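Local coordinates for Alpha/beta hydrolase (Legionella pneumophila subsp. pneumophila str. Philadelphia 1, PDB 4EZI), which is of unknown function but has the alpha/beta-hydrolase fold and may, like relatives, hydrolyse ester bonds of lipids such as triacylglycerols, at residues 39-44 / 105-110; 48-53 / 137-142; 56-61 / 123-128; 81-86 / 168-173; 174-179 / 194-199. One frame throughout, in Å; residues are numbered along the deposited sequence.

Interaction 1 (39-44 / 105-110); sequences YDLQLY and YGNSAG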
# COMPACT_ATOMS: atom_id res chain seq x y z
N TYR A 39 0.85 -22.87 10.01
CA TYR A 39 0.04 -22.29 11.10
C TYR A 39 -1.38 -22.05 10.71
O TYR A 39 -1.67 -21.83 9.53
CB TYR A 39 0.62 -20.93 11.50
CG TYR A 39 2.02 -21.05 12.04
CD1 TYR A 39 2.23 -21.61 13.28
CD2 TYR A 39 3.12 -20.63 11.31
CE1 TYR A 39 3.50 -21.74 13.78
CE2 TYR A 39 4.41 -20.76 11.80
CZ TYR A 39 4.59 -21.30 13.05
OH TYR A 39 5.88 -21.44 13.54
N ASP A 40 -2.25 -22.11 11.73
CA ASP A 40 -3.56 -21.47 11.69
C ASP A 40 -3.41 -20.07 12.29
O ASP A 40 -2.54 -19.85 13.14
CB ASP A 40 -4.58 -22.30 12.49
CG ASP A 40 -4.59 -23.74 12.11
OD1 ASP A 40 -4.82 -24.03 10.95
OD2 ASP A 40 -4.37 -24.61 12.99
N LEU A 41 -4.26 -19.12 11.88
CA LEU A 41 -4.21 -17.75 12.43
C LEU A 41 -5.48 -17.43 13.19
O LEU A 41 -6.57 -17.89 12.82
CB LEU A 41 -4.05 -16.69 11.33
CG LEU A 41 -3.06 -16.98 10.21
CD1 LEU A 41 -3.07 -15.86 9.18
CD2 LEU A 41 -1.65 -17.19 10.80
N GLN A 42 -5.37 -16.59 14.23
CA GLN A 42 -6.50 -15.91 14.84
C GLN A 42 -6.55 -14.48 14.28
O GLN A 42 -5.52 -13.79 14.22
CB GLN A 42 -6.36 -15.87 16.36
CG GLN A 42 -7.40 -14.97 17.10
CD GLN A 42 -8.83 -15.47 17.05
OE1 GLN A 42 -9.10 -16.61 17.42
NE2 GLN A 42 -9.77 -14.60 16.63
N LEU A 43 -7.75 -14.05 13.88
CA LEU A 43 -7.96 -12.76 13.26
C LEU A 43 -8.70 -11.80 14.18
O LEU A 43 -9.66 -12.20 14.84
CB LEU A 43 -8.80 -12.92 11.98
CG LEU A 43 -8.35 -13.90 10.92
CD1 LEU A 43 -9.27 -13.82 9.69
CD2 LEU A 43 -6.98 -13.59 10.51
N TYR A 44 -8.29 -10.53 14.11
CA TYR A 44 -8.94 -9.43 14.80
C TYR A 44 -9.08 -8.26 13.85
O TYR A 44 -8.13 -7.92 13.12
CB TYR A 44 -8.12 -8.96 15.99
CG TYR A 44 -8.07 -9.97 17.12
CD1 TYR A 44 -9.10 -10.06 18.04
CD2 TYR A 44 -6.99 -10.82 17.27
CE1 TYR A 44 -9.07 -10.97 19.09
CE2 TYR A 44 -6.96 -11.77 18.31
CZ TYR A 44 -8.02 -11.83 19.19
OH TYR A 44 -7.99 -12.75 20.22
N TYR A 105 2.14 -14.59 4.37
CA TYR A 105 2.87 -13.96 5.47
C TYR A 105 2.61 -14.58 6.83
O TYR A 105 3.49 -14.54 7.69
CB TYR A 105 2.56 -12.47 5.53
CG TYR A 105 3.18 -11.65 4.43
CD1 TYR A 105 4.55 -11.51 4.35
CD2 TYR A 105 2.41 -10.99 3.47
CE1 TYR A 105 5.15 -10.75 3.35
CE2 TYR A 105 2.99 -10.23 2.45
CZ TYR A 105 4.36 -10.11 2.40
OH TYR A 105 4.99 -9.33 1.44
N GLY A 106 1.39 -15.07 7.03
CA GLY A 106 0.94 -15.60 8.30
C GLY A 106 1.00 -17.11 8.35
O GLY A 106 1.83 -17.68 9.07
N ASN A 107 0.13 -17.77 7.59
CA ASN A 107 0.08 -19.23 7.67
C ASN A 107 1.37 -19.90 7.26
O ASN A 107 1.72 -20.92 7.84
CB ASN A 107 -1.08 -19.83 6.88
CG ASN A 107 -2.41 -19.24 7.24
OD1 ASN A 107 -2.75 -18.17 6.76
ND2 ASN A 107 -3.19 -19.95 8.05
N SER A 108 2.06 -19.36 6.26
CA SER A 108 3.33 -19.90 5.81
C SER A 108 4.50 -19.27 6.56
O SER A 108 5.21 -19.97 7.30
CB SER A 108 3.51 -19.77 4.29
OG SER A 108 4.78 -20.25 3.91
N ALA A 109 4.71 -17.96 6.39
CA ALA A 109 5.95 -17.37 6.93
C ALA A 109 5.95 -17.29 8.45
O ALA A 109 7.02 -17.19 9.05
CB ALA A 109 6.20 -15.97 6.31
N GLY A 110 4.79 -17.34 9.08
CA GLY A 110 4.68 -17.30 10.53
C GLY A 110 4.78 -15.94 11.19
O GLY A 110 5.07 -15.86 12.37
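N107, near the C-terminal end of helix 99-108, lays its side chain across that of L41 at a slant. Its OD1 meets the methyl L41 CD1 at 3.4 Å, while its ND2 stands 3.7 Å from the branch atom L41 CG. The second methyl turns to the helix backbone, with L41 CD2 3.6 Å from G106 C. Glycine fits at 106 because a CB there would run into L41 CD1. Chi1 of N107 (-54°) sets CG beside its own backbone N. The amide ND2 donates to Y39 O at 2.8 Å, tilted 30° from that carbonyl plane. Y39 N answers with a bond of 3.0 Å to N107 O, on a lone pair in the carbonyl plane. Asparagine suits the place as a short amide whose ND2 donates both to Y39 O and to F17 O, at the end of strand 8-17. The ring of Y39 approaches obliquely, CE2 lying 3.7 Å from G110 CA. At 110 a CB would collide with that ring atom, and the positive phi of 80°, just past the helix, also favours glycine. The Y39 hydroxyl is bonded to V71 N. Beyond the pair, L41 packs on A65 and P67 of strand 57-67, and Y105 rests against helix 355-370 through L359, V363 and F366.

Interaction 2 (48-53 / 137-142); sequences YKTQSP and LASSSI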
# COMPACT_ATOMS: atom_id res chain seq x y z
N TYR A 48 -8.39 2.24 15.66
CA TYR A 48 -7.29 2.94 16.29
C TYR A 48 -7.31 4.42 15.96
O TYR A 48 -7.85 4.86 14.93
CB TYR A 48 -5.95 2.29 15.89
CG TYR A 48 -5.60 2.47 14.44
CD1 TYR A 48 -6.12 1.63 13.45
CD2 TYR A 48 -4.76 3.51 14.02
CE1 TYR A 48 -5.80 1.79 12.13
CE2 TYR A 48 -4.45 3.69 12.69
CZ TYR A 48 -4.94 2.81 11.74
OH TYR A 48 -4.64 2.97 10.40
N LYS A 49 -6.66 5.19 16.82
CA LYS A 49 -6.55 6.65 16.67
C LYS A 49 -5.44 7.03 15.71
O LYS A 49 -4.31 6.54 15.81
CB LYS A 49 -6.22 7.30 18.01
CG LYS A 49 -7.26 7.10 19.06
CD LYS A 49 -6.84 7.78 20.37
CE LYS A 49 -7.95 7.68 21.39
NZ LYS A 49 -7.53 8.36 22.65
N THR A 50 -5.75 7.96 14.83
CA THR A 50 -4.75 8.50 13.93
C THR A 50 -5.19 9.90 13.48
O THR A 50 -6.24 10.38 13.86
CB THR A 50 -4.49 7.51 12.77
OG1 THR A 50 -3.29 7.84 12.07
CG2 THR A 50 -5.67 7.43 11.80
N GLN A 51 -4.38 10.58 12.67
CA GLN A 51 -4.70 11.94 12.23
C GLN A 51 -5.26 11.98 10.81
O GLN A 51 -4.79 11.29 9.90
CB GLN A 51 -3.46 12.82 12.30
CG GLN A 51 -2.94 13.05 13.70
CD GLN A 51 -3.93 13.82 14.56
OE1 GLN A 51 -4.51 13.28 15.51
NE2 GLN A 51 -4.14 15.07 14.22
N SER A 52 -6.24 12.84 10.60
CA SER A 52 -6.83 13.04 9.28
C SER A 52 -5.93 13.95 8.43
O SER A 52 -5.01 14.56 8.94
CB SER A 52 -8.18 13.70 9.42
OG SER A 52 -8.04 15.03 9.89
N PRO A 53 -6.24 14.12 7.13
CA PRO A 53 -5.49 15.07 6.31
C PRO A 53 -5.50 16.50 6.86
O PRO A 53 -4.55 17.22 6.63
CB PRO A 53 -6.18 14.98 4.93
CG PRO A 53 -6.70 13.57 4.88
CD PRO A 53 -7.18 13.33 6.30
N LEU A 137 -0.92 8.33 4.41
CA LEU A 137 -0.61 6.92 4.20
C LEU A 137 0.46 6.49 5.21
O LEU A 137 0.38 5.43 5.83
CB LEU A 137 -0.17 6.64 2.77
CG LEU A 137 -1.27 6.64 1.71
CD1 LEU A 137 -0.70 6.56 0.31
CD2 LEU A 137 -2.32 5.53 1.96
N ALA A 138 1.46 7.34 5.43
CA ALA A 138 2.53 7.02 6.37
C ALA A 138 2.00 6.98 7.81
O ALA A 138 2.20 6.00 8.54
CB ALA A 138 3.67 8.06 6.24
N SER A 139 1.31 8.03 8.24
CA SER A 139 0.89 8.09 9.63
C SER A 139 -0.17 7.04 9.95
O SER A 139 -0.13 6.41 11.01
CB SER A 139 0.38 9.50 10.00
OG SER A 139 -0.67 9.93 9.16
N SER A 140 -1.12 6.81 9.04
CA SER A 140 -2.15 5.82 9.28
C SER A 140 -1.55 4.41 9.37
O SER A 140 -2.04 3.60 10.16
CB SER A 140 -3.28 5.88 8.24
OG SER A 140 -2.83 5.48 6.96
N SER A 141 -0.51 4.14 8.61
CA SER A 141 0.11 2.83 8.63
C SER A 141 0.96 2.65 9.90
O SER A 141 0.94 1.58 10.52
CB SER A 141 0.94 2.65 7.37
OG SER A 141 0.15 2.64 6.20
N ILE A 142 1.69 3.69 10.31
CA ILE A 142 2.46 3.61 11.56
C ILE A 142 1.55 3.44 12.77
O ILE A 142 1.79 2.62 13.66
CB ILE A 142 3.37 4.83 11.71
CG1 ILE A 142 4.47 4.78 10.65
CG2 ILE A 142 3.94 4.88 13.14
CD1 ILE A 142 5.33 6.04 10.56
O HOH W 1 -3.13 9.11 9.68
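The ring of Y48 is the flat group of this contact, and it approaches S140 obliquely, hydroxyl end first. S140 O lies 3.5 Å from Y48 CE2 and 2.7 Å from Y48 OH, the latter a weak hydrogen bond, and not a settled one, since the proton could go to a different acceptor. The Y48 side chain also touches D143, M144 and A147 of the same helix and A60 of the neighbouring strand. A tyrosine suits this position because its apolar ring can be buried between strand and helix while the hydroxyl still meets a polar atom of the helix backbone.

Two residues along, T50 points the same way, and its OG1 comes within 3.6 Å of S140 CA. That oxygen is anti to the backbone N (chi1 -165°), and its stronger partner is D143 OD2. A water bridges the two segments beside it, donating to T50 OG1 at 2.7 Å and to Q51 O at 2.7 Å, and it is also bonded to S139 OG at 2.6 Å. The serines are short enough to let the strand come close, and their hydroxyls bond back into the helix, S139 OG to E135 O and S140 OG to T136 O. Strand 48-51 and helix 137-142 run nearly antiparallel, their axes 7.8 Å apart, as where a helix covers one face of the central sheet in the alpha/beta-hydrolase fold.

Interaction 3 (56-61 / 123-128); sequences NLTIAS and DNELTL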
# COMPACT_ATOMS: atom_id res chain seq x y z
N ASN A 56 -6.82 16.39 12.38
CA ASN A 56 -7.76 16.10 13.46
C ASN A 56 -7.77 14.61 13.76
O ASN A 56 -7.48 13.76 12.90
CB ASN A 56 -9.17 16.55 13.09
CG ASN A 56 -9.22 18.00 12.69
OD1 ASN A 56 -8.68 18.85 13.38
ND2 ASN A 56 -9.85 18.28 11.54
N LEU A 57 -8.19 14.27 14.96
CA LEU A 57 -8.33 12.87 15.33
C LEU A 57 -9.37 12.20 14.45
O LEU A 57 -10.45 12.74 14.21
CB LEU A 57 -8.78 12.75 16.79
CG LEU A 57 -9.10 11.36 17.31
CD1 LEU A 57 -7.89 10.49 17.30
CD2 LEU A 57 -9.69 11.43 18.74
N THR A 58 -9.04 11.00 13.98
CA THR A 58 -9.97 10.14 13.25
C THR A 58 -9.69 8.69 13.65
O THR A 58 -8.56 8.37 14.00
CB THR A 58 -9.85 10.38 11.73
OG1 THR A 58 -10.92 9.72 11.06
CG2 THR A 58 -8.52 9.90 11.17
N ILE A 59 -10.73 7.86 13.63
CA ILE A 59 -10.62 6.47 14.08
C ILE A 59 -10.63 5.58 12.83
O ILE A 59 -11.61 5.53 12.10
CB ILE A 59 -11.75 6.06 15.08
CG1 ILE A 59 -11.79 7.01 16.27
CG2 ILE A 59 -11.56 4.62 15.50
CD1 ILE A 59 -10.52 7.19 17.02
N ALA A 60 -9.52 4.90 12.60
CA ALA A 60 -9.32 4.08 11.42
C ALA A 60 -9.33 2.59 11.79
O ALA A 60 -9.35 2.24 12.96
CB ALA A 60 -7.99 4.49 10.74
N SER A 61 -9.35 1.72 10.77
CA SER A 61 -9.49 0.28 10.98
C SER A 61 -8.43 -0.52 10.24
O SER A 61 -7.78 -0.00 9.32
CB SER A 61 -10.90 -0.17 10.59
OG SER A 61 -11.25 0.21 9.26
N ASP A 123 -13.92 0.99 8.33
CA ASP A 123 -14.81 1.62 9.31
C ASP A 123 -14.58 3.11 9.45
O ASP A 123 -15.30 3.79 10.18
CB ASP A 123 -14.60 1.00 10.71
CG ASP A 123 -14.91 -0.49 10.81
OD1 ASP A 123 -15.58 -1.06 9.94
OD2 ASP A 123 -14.50 -1.08 11.86
N ASN A 124 -13.56 3.67 8.79
CA ASN A 124 -13.20 5.08 9.02
C ASN A 124 -14.28 6.01 8.51
O ASN A 124 -14.81 5.83 7.43
CB ASN A 124 -11.88 5.39 8.33
CG ASN A 124 -11.44 6.81 8.55
OD1 ASN A 124 -11.31 7.58 7.60
ND2 ASN A 124 -11.17 7.18 9.80
N GLU A 125 -14.59 7.05 9.29
CA GLU A 125 -15.72 7.90 8.98
C GLU A 125 -15.45 8.93 7.89
O GLU A 125 -16.40 9.50 7.36
CB GLU A 125 -16.22 8.59 10.25
CG GLU A 125 -15.32 9.67 10.73
CD GLU A 125 -15.92 10.50 11.86
OE1 GLU A 125 -17.16 10.62 11.94
OE2 GLU A 125 -15.13 11.06 12.64
N LEU A 126 -14.19 9.20 7.55
CA LEU A 126 -13.94 10.10 6.43
C LEU A 126 -14.56 9.48 5.19
O LEU A 126 -14.51 8.26 4.98
CB LEU A 126 -12.45 10.35 6.21
CG LEU A 126 -11.69 10.99 7.37
CD1 LEU A 126 -10.18 11.01 7.16
CD2 LEU A 126 -12.19 12.40 7.65
N THR A 127 -15.14 10.32 4.34
CA THR A 127 -15.96 9.84 3.25
C THR A 127 -15.18 9.39 2.02
O THR A 127 -15.73 8.72 1.18
CB THR A 127 -17.01 10.89 2.84
OG1 THR A 127 -16.34 12.08 2.43
CG2 THR A 127 -17.95 11.20 4.00
N LEU A 128 -13.91 9.76 1.94
CA LEU A 128 -13.10 9.53 0.73
C LEU A 128 -11.69 9.18 1.15
O LEU A 128 -11.10 9.82 2.01
CB LEU A 128 -13.07 10.82 -0.11
CG LEU A 128 -12.34 10.74 -1.44
CD1 LEU A 128 -12.92 9.68 -2.36
CD2 LEU A 128 -12.40 12.13 -2.08
O HOH W 2 -14.00 6.90 12.10
O HOH W 3 -13.44 9.14 13.52
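N124 drives its amide between T58 and I59, and this is the tight part of the contact. The side chains of N124 and T58 cross at about a right angle, and ND2 spends both its hydrogens on the strand. It donates to T58 OG1 at 2.8 Å and to I59 O at 2.9 Å, the second bond nearly straight at 171°. Both acceptors lie in the amide plane, although ND2 stands well above the carbonyl plane of I59. An extended side chain, CG anti to the backbone N (chi1 -179°), carries the amide in, while N124 OD1 accepts from G120 N. Beside it, D123 N donates to S61 OG at 2.9 Å, a hydroxyl also bonded to D117 OD2.

The other side is wet. There the exposed E125 reaches the strand through a water that donates to I59 O at 2.8 Å and accepts from E125 N, and a second water accepts from I59 N and donates to E125 OE2 in one of two E125 conformers. The loop is fastened to strand 57-67, while D123 forms salt bridges with K45 of strand 41-51 and with R93, and L126 and L128 lean on helix 218-233.

Interaction 4 (81-86 / 168-173); sequences HGTRFE and YSEGGF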
# COMPACT_ATOMS: atom_id res chain seq x y z
N HIS A 81 -1.88 -2.39 1.47
CA HIS A 81 -2.60 -2.83 0.28
C HIS A 81 -2.57 -1.83 -0.87
O HIS A 81 -2.30 -0.64 -0.69
CB HIS A 81 -4.05 -3.21 0.63
CG HIS A 81 -4.93 -2.05 1.00
ND1 HIS A 81 -5.43 -1.18 0.05
CD2 HIS A 81 -5.48 -1.69 2.17
CE1 HIS A 81 -6.20 -0.28 0.65
NE2 HIS A 81 -6.27 -0.58 1.93
N GLY A 82 -2.90 -2.33 -2.06
CA GLY A 82 -2.96 -1.50 -3.25
C GLY A 82 -4.25 -0.71 -3.39
O GLY A 82 -5.04 -0.59 -2.47
N THR A 83 -4.46 -0.13 -4.55
CA THR A 83 -5.60 0.78 -4.75
C THR A 83 -6.90 0.04 -4.54
O THR A 83 -7.14 -0.99 -5.18
CB THR A 83 -5.60 1.34 -6.17
OG1 THR A 83 -4.39 2.05 -6.41
CG2 THR A 83 -6.80 2.25 -6.42
N ARG A 84 -7.75 0.60 -3.68
CA ARG A 84 -9.09 0.11 -3.49
C ARG A 84 -10.04 1.28 -3.65
O ARG A 84 -9.88 2.32 -3.00
CB ARG A 84 -9.26 -0.54 -2.11
CG ARG A 84 -8.28 -1.67 -1.87
CD ARG A 84 -8.51 -2.90 -2.73
NE ARG A 84 -7.39 -3.86 -2.63
CZ ARG A 84 -7.12 -4.65 -1.60
NH1 ARG A 84 -7.87 -4.68 -0.51
NH2 ARG A 84 -6.04 -5.43 -1.65
N PHE A 85 -11.02 1.10 -4.52
CA PHE A 85 -12.05 2.08 -4.79
C PHE A 85 -13.33 1.84 -3.98
O PHE A 85 -14.22 2.71 -3.98
CB PHE A 85 -12.46 2.02 -6.28
CG PHE A 85 -11.36 2.33 -7.25
CD1 PHE A 85 -11.04 3.61 -7.57
CD2 PHE A 85 -10.67 1.30 -7.87
CE1 PHE A 85 -10.01 3.86 -8.49
CE2 PHE A 85 -9.66 1.56 -8.80
CZ PHE A 85 -9.33 2.82 -9.09
N GLU A 86 -13.45 0.65 -3.40
CA GLU A 86 -14.60 0.22 -2.62
C GLU A 86 -14.27 0.25 -1.15
O GLU A 86 -13.25 -0.33 -0.69
CB GLU A 86 -15.00 -1.19 -3.01
CG GLU A 86 -15.30 -1.37 -4.49
CD GLU A 86 -15.45 -2.82 -4.90
OE1 GLU A 86 -16.09 -3.59 -4.15
OE2 GLU A 86 -14.93 -3.19 -5.98
N TYR A 168 1.93 -3.32 -2.13
CA TYR A 168 1.90 -3.39 -3.60
C TYR A 168 1.19 -2.17 -4.12
O TYR A 168 0.16 -1.76 -3.60
CB TYR A 168 1.18 -4.66 -4.07
CG TYR A 168 1.50 -5.04 -5.50
CD1 TYR A 168 2.72 -5.63 -5.80
CD2 TYR A 168 0.64 -4.79 -6.57
CE1 TYR A 168 3.05 -5.98 -7.11
CE2 TYR A 168 0.96 -5.11 -7.87
CZ TYR A 168 2.18 -5.71 -8.13
OH TYR A 168 2.57 -6.00 -9.40
N SER A 169 1.72 -1.63 -5.22
CA SER A 169 1.04 -0.58 -5.99
C SER A 169 0.91 0.67 -5.11
O SER A 169 1.95 1.15 -4.62
CB SER A 169 -0.25 -1.14 -6.60
OG SER A 169 -0.74 -0.34 -7.65
N GLU A 170 -0.29 1.21 -4.88
CA GLU A 170 -0.42 2.30 -3.90
C GLU A 170 0.30 1.93 -2.60
O GLU A 170 0.92 2.78 -1.96
CB GLU A 170 -1.89 2.61 -3.58
CG GLU A 170 -2.03 3.78 -2.62
CD GLU A 170 -3.41 4.03 -2.10
OE1 GLU A 170 -4.31 3.19 -2.27
OE2 GLU A 170 -3.60 5.14 -1.50
N GLY A 171 0.19 0.67 -2.20
CA GLY A 171 0.83 0.19 -1.00
C GLY A 171 2.33 0.09 -1.02
O GLY A 171 2.95 0.10 0.04
N GLY A 172 2.90 0.01 -2.21
CA GLY A 172 4.35 0.15 -2.32
C GLY A 172 4.78 1.55 -1.95
O GLY A 172 5.77 1.75 -1.26
N PHE A 173 4.02 2.54 -2.44
CA PHE A 173 4.22 3.92 -2.04
C PHE A 173 4.00 4.09 -0.53
O PHE A 173 4.82 4.69 0.15
CB PHE A 173 3.31 4.80 -2.89
CG PHE A 173 3.37 6.28 -2.60
CD1 PHE A 173 2.57 6.87 -1.64
CD2 PHE A 173 4.20 7.10 -3.33
CE1 PHE A 173 2.60 8.23 -1.41
CE2 PHE A 173 4.22 8.46 -3.12
CZ PHE A 173 3.45 9.02 -2.15
O HOH W 4 -3.27 -0.33 -7.18
O HOH W 5 -6.81 2.30 -1.50
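G82 against Y168 and T83 against E170 make a close van der Waals contact, supplemented by bridging waters, between the loop after strand 74-80 and the turn that leads from strand 162-168 into helix 170-185. No direct hydrogen bond crosses it. G82 CA lies 3.2 Å from Y168 O, where a CB would be tight. Glycine at 171 is equally apt, since a CB there would strike H81 O; G171 N instead bonds Y168 O within its own turn. T83 and E170 cross at about a right angle, T83 OG1, itself hydrogen-bonded to Y131 OH, touching E170 CB at 3.8 Å. CG of E170 is anti to its backbone N (chi1 -177°) and the chain stays extended beyond it, OE1 ending 3.7 Å from T83 CA.

The turn fits the nucleophile elbow of alpha/beta hydrolases. S169 has the strained positive phi (64°) usual there, and its OG is bonded to H351 NE2, consistent with a Ser-His-Asp triad that D318 would complete. One water accepts from T83 N at 2.9 Å and is bonded to S169 OG at 2.6 Å, as might be expected near an oxyanion hole, to which the loop after strand 74-80 probably contributes, as in relatives. A second water accepts from R84 N and donates to E170 OE1 at 2.8 Å, while E170 OE2 is bonded to H129 NE2. H81 ND1 donates to G82 O at 2.6 Å, on a lone pair, and H81 NE2 is bonded to D117 O, which together fix the rotation of the imidazole.

Interaction 5 (174-179 / 194-199); sequences STIVMF and VAPGSA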
# COMPACT_ATOMS: atom_id res chain seq x y z
N SER A 174 2.92 3.54 -0.01
CA SER A 174 2.67 3.63 1.43
C SER A 174 3.83 3.06 2.23
O SER A 174 4.20 3.60 3.27
CB SER A 174 1.42 2.84 1.78
OG SER A 174 0.29 3.32 1.08
N THR A 175 4.38 1.94 1.77
CA THR A 175 5.48 1.29 2.45
C THR A 175 6.71 2.19 2.50
O THR A 175 7.37 2.32 3.55
CB THR A 175 5.80 -0.05 1.75
OG1 THR A 175 4.70 -0.93 1.90
CG2 THR A 175 7.05 -0.72 2.33
N ILE A 176 7.05 2.81 1.37
CA ILE A 176 8.20 3.71 1.32
C ILE A 176 8.01 4.92 2.25
O ILE A 176 8.93 5.27 3.00
CB ILE A 176 8.47 4.15 -0.11
CG1 ILE A 176 9.10 3.03 -0.93
CG2 ILE A 176 9.34 5.44 -0.17
CD1 ILE A 176 10.64 2.80 -0.58
N VAL A 177 6.83 5.54 2.23
CA VAL A 177 6.62 6.72 3.07
C VAL A 177 6.51 6.35 4.56
O VAL A 177 6.98 7.10 5.43
CB VAL A 177 5.45 7.62 2.57
CG1 VAL A 177 5.77 8.12 1.16
CG2 VAL A 177 4.09 6.92 2.65
N MSE A 178 5.97 5.17 4.86
CA MSE A 178 5.97 4.64 6.22
C MSE A 178 7.42 4.44 6.70
O MSE A 178 7.76 4.82 7.82
CB MSE A 178 5.23 3.30 6.22
CG MSE A 178 5.23 2.61 7.57
SE MSE A 178 4.38 0.89 7.42
CE MSE A 178 4.31 0.56 9.32
N PHE A 179 8.23 3.81 5.88
CA PHE A 179 9.65 3.58 6.19
C PHE A 179 10.39 4.90 6.49
O PHE A 179 11.08 5.03 7.50
CB PHE A 179 10.25 2.87 4.99
CG PHE A 179 11.70 2.43 5.11
CD1 PHE A 179 12.33 2.13 6.32
CD2 PHE A 179 12.41 2.25 3.94
CE1 PHE A 179 13.65 1.67 6.33
CE2 PHE A 179 13.70 1.76 3.95
CZ PHE A 179 14.32 1.48 5.15
N VAL A 194 12.55 -4.06 4.17
CA VAL A 194 11.49 -3.29 3.50
C VAL A 194 11.47 -3.72 2.03
O VAL A 194 12.51 -3.71 1.38
CB VAL A 194 11.76 -1.78 3.64
CG1 VAL A 194 10.63 -0.98 2.98
CG2 VAL A 194 11.86 -1.41 5.12
N ALA A 195 10.29 -4.03 1.49
CA ALA A 195 10.19 -4.51 0.12
C ALA A 195 8.91 -3.96 -0.56
O ALA A 195 7.90 -4.66 -0.67
CB ALA A 195 10.22 -6.04 0.07
N PRO A 196 8.92 -2.70 -1.01
CA PRO A 196 7.80 -2.17 -1.78
C PRO A 196 7.69 -2.87 -3.12
O PRO A 196 8.66 -2.95 -3.85
CB PRO A 196 8.17 -0.69 -1.96
CG PRO A 196 9.63 -0.70 -1.96
CD PRO A 196 10.02 -1.73 -0.93
N GLY A 197 6.47 -3.31 -3.45
CA GLY A 197 6.18 -3.99 -4.68
C GLY A 197 5.48 -3.09 -5.68
O GLY A 197 4.47 -2.45 -5.37
N SER A 198 6.04 -3.02 -6.89
CA SER A 198 5.45 -2.30 -8.02
C SER A 198 4.91 -0.93 -7.60
O SER A 198 3.76 -0.58 -7.90
CB SER A 198 4.37 -3.15 -8.70
OG SER A 198 4.96 -4.35 -9.17
N ALA A 199 5.75 -0.15 -6.94
CA ALA A 199 5.32 1.15 -6.46
C ALA A 199 5.46 2.20 -7.56
O ALA A 199 6.32 2.10 -8.43
CB ALA A 199 6.17 1.59 -5.30
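V194 and F179 meet in a CH-pi contact: the methyl CG2 of V194 stands 3.6 Å from the centroid of the F179 ring, only 3° off its normal, so that all six ring carbons are about equally far from it. The CB bond of F179 heads toward the strand, and CG is anti to the backbone N (chi1 -176°). The flat ring accepts a methyl squarely on its face, and valine's two methyls divide the work, CG2 over the ring and CG1 against T175.

The remaining apolar contacts are van der Waals ones. V194 CG1 lies 3.6 Å from T175 CG2, the two side chains sliding past each other in opposite directions, and it comes 3.8 Å from F179 CD2. One turn of helix holds both neighbours of a single valine. Further along the strand, I176 crosses P196 obliquely, I176 CD1 reaching P196 CG at 3.9 Å, though P196 has two conformers and this distance belongs to one of them.

No hydrogen bond passes between helix 174-179 and strand 194-197, whose axes lie 8.1 Å apart. Polar groups find partners on other sides: T175 OG1 bonds G171 O and Q80 NE2, and the strand's backbone bonds its sheet neighbours, V194 pairing with P309 and L311. The helix is the crossover of the beta-alpha-beta unit formed with strands 162-168 and 193-197. Its grip on the second strand is therefore apolar and buried, depending on the fit of methyls and a ring while directional bonds are left to the sheet and the helix themselves.

Overall arrangement
From the N terminus, interaction 1 opens first, on strand 41-51, and closes at the end of helix 99-108. Interaction 2 starts further along the same strand and closes on helix 134-154, crossing interaction 1. Interaction 3, from the adjacent strand 57-67 to the loop before that helix, is nested within interaction 2 and also crosses interaction 1; the two strands pair directly, T58 N with T50 O. Interaction 4 crosses all three, joining the loop after strand 74-80 to the probable nucleophile elbow ahead of helix 170-185. Interaction 5 follows in series on that helix, closing a short crossover, and meets interaction 4 where S169 N bonds G197 O. L137 links interaction 2 to both.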